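Local coordinates for UDP-N-acetylglucosamine 4,6-dehydratase (Vibrio fischeri, PDB 3PVZ), which catalyses the 4,6-dehydration of UDP-N-acetylglucosamine to a 4-keto-6-deoxy sugar nucleotide, with bound NAD as the likely hydride carrier, at the interface of chains A and B. Coordinates in Å, arbitrary orientation; residue numbers count along the deposited sequence, not the author numbering. Chains: chain A/B, UDP-N-acetylglucosamine 4,6-dehydratase.

The interface of chains A and B. Residues chain A 102, 105-106, 109; chain B 132, 368, 370.
The ring of B:Phe132 lies flat against one flank of the A 101-109 helix, with the backbone of A:Phe106 beneath it. A:Phe106 CA sits under the middle of that ring, 3.8 Å from its centroid, a CH-pi contact that turns one aromatic face onto the helix surface. The two phenylalanine side chains run at about a right angle to each other. A:Phe106 CG is anti to the backbone N (chi1 159°), which sends its ring outward from the helix, with CD1 still beside CD2 of B:Phe132, and A:Phe106 CB is left under the root of the other ring, 3.9 Å from B:Phe132 CG. Around the rim of the B:Phe132 ring, CE1 meets the peptide carbonyl of A:Ala105, while the far end, CZ, reaches the methyl group of A:Ala109, CB, at 3.9 Å. The two alanines and the backbone between them thus offer a low surface on which a broad ring can settle. A:Ala105 CB also points towards the benzene part of the B:Trp370 indole, 3.7 Å from CH2, with CZ3 slightly farther off. Towards the polar rim, the same methyl packs 3.4 Å from the backbone carbonyl O of B:Arg368. The A:Ala105 and B:Arg368 carbonyl oxygens are joined through water 1, which lies 2.7 Å from A:Ala105 O and bridges the chains beside the ring. At the other end, the aliphatic part of A:Glu102 touches the backbone of B:Phe132, CG lying 3.5 Å from its carbonyl O; a bend at chi2 (91°) turns the carboxylate away from this contact. B:Phe132 belongs to the start of the long helix 131-154, whereas B:Arg368 and B:Trp370 come from the short link between helices 351-367 and 372-382. This patch, one A helix against a helix start and a link of B, is one part of a two-fold symmetric interface, repeated with the chains exchanged, and may contribute to a dimer in solution.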
loop_
_atom_site.group_PDB
_atom_site.type_symbol
_atom_site.label_atom_id
_atom_site.label_comp_id
_atom_site.label_asym_id
_atom_site.label_seq_id
_atom_site.Cartn_x
_atom_site.Cartn_y
_atom_site.Cartn_z
ATOM N N GLU A 102 -5.137 -5.479 -16.011
ATOM C CA GLU A 102 -4.253 -4.444 -16.453
ATOM C C GLU A 102 -2.806 -4.936 -16.488
ATOM O O GLU A 102 -2.094 -4.706 -17.455
ATOM C CB GLU A 102 -4.355 -3.246 -15.523
ATOM C CG GLU A 102 -5.639 -2.501 -15.659
ATOM C CD GLU A 102 -6.769 -2.943 -14.762
ATOM O OE1 GLU A 102 -6.750 -3.989 -14.155
ATOM O OE2 GLU A 102 -7.736 -2.189 -14.653
ATOM N N ALA A 105 -2.272 -7.480 -19.260
ATOM C CA ALA A 105 -2.231 -6.822 -20.559
ATOM C C ALA A 105 -0.869 -6.109 -20.720
ATOM O O ALA A 105 -0.340 -6.088 -21.810
ATOM C CB ALA A 105 -3.415 -5.817 -20.731
ATOM N N PHE A 106 -0.296 -5.618 -19.620
ATOM C CA PHE A 106 1.067 -5.041 -19.615
ATOM C C PHE A 106 2.084 -6.112 -19.975
ATOM O O PHE A 106 2.951 -5.870 -20.770
ATOM C CB PHE A 106 1.311 -4.385 -18.248
ATOM C CG PHE A 106 2.742 -4.173 -17.861
ATOM C CD1 PHE A 106 3.410 -3.056 -18.248
ATOM C CD2 PHE A 106 3.364 -4.997 -16.955
ATOM C CE1 PHE A 106 4.719 -2.807 -17.807
ATOM C CE2 PHE A 106 4.689 -4.730 -16.514
ATOM C CZ PHE A 106 5.346 -3.669 -16.972
ATOM N N ALA A 109 1.635 -7.200 -23.770
ATOM C CA ALA A 109 2.157 -6.237 -24.702
ATOM C C ALA A 109 3.691 -6.271 -24.710
ATOM O O ALA A 109 4.320 -6.001 -25.724
ATOM C CB ALA A 109 1.611 -4.794 -24.383
ATOM N N PHE B 132 -1.999 1.248 -19.209
ATOM C CA PHE B 132 -2.311 0.190 -18.219
ATOM C C PHE B 132 -2.728 0.767 -16.899
ATOM O O PHE B 132 -3.731 0.381 -16.349
ATOM C CB PHE B 132 -1.164 -0.839 -18.106
ATOM C CG PHE B 132 -0.693 -1.309 -19.441
ATOM C CD1 PHE B 132 -1.458 -2.200 -20.165
ATOM C CD2 PHE B 132 0.458 -0.829 -20.005
ATOM C CE1 PHE B 132 -1.073 -2.615 -21.403
ATOM C CE2 PHE B 132 0.854 -1.236 -21.260
ATOM C CZ PHE B 132 0.073 -2.152 -21.965
ATOM N N ARG B 368 -7.737 -7.729 -24.203
ATOM C CA ARG B 368 -6.517 -7.814 -23.419
ATOM C C ARG B 368 -5.412 -6.933 -24.005
ATOM O O ARG B 368 -4.226 -7.156 -23.729
ATOM C CB ARG B 368 -6.052 -9.284 -23.262
ATOM C CG ARG B 368 -6.974 -10.170 -22.357
ATOM C CD ARG B 368 -6.684 -9.912 -20.849
ATOM N NE ARG B 368 -7.302 -10.881 -19.922
ATOM C CZ ARG B 368 -8.554 -10.831 -19.461
ATOM N NH1 ARG B 368 -8.970 -11.772 -18.616
ATOM N NH2 ARG B 368 -9.398 -9.867 -19.828
ATOM N N TRP B 370 -5.052 -2.459 -25.522
ATOM C CA TRP B 370 -5.674 -1.205 -25.868
ATOM C C TRP B 370 -4.595 -0.144 -25.806
ATOM O O TRP B 370 -3.591 -0.324 -25.123
ATOM C CB TRP B 370 -6.790 -0.871 -24.866
ATOM C CG TRP B 370 -6.298 -0.772 -23.434
ATOM C CD1 TRP B 370 -5.717 0.290 -22.836
ATOM C CD2 TRP B 370 -6.322 -1.802 -22.478
ATOM N NE1 TRP B 370 -5.376 -0.012 -21.539
ATOM C CE2 TRP B 370 -5.789 -1.285 -21.286
ATOM C CE3 TRP B 370 -6.789 -3.132 -22.492
ATOM C CZ2 TRP B 370 -5.657 -2.062 -20.130
ATOM C CZ3 TRP B 370 -6.695 -3.886 -21.334
ATOM C CH2 TRP B 370 -6.108 -3.367 -20.184
HETATM O O HOH W 1 -1.753 -5.948 -24.133
#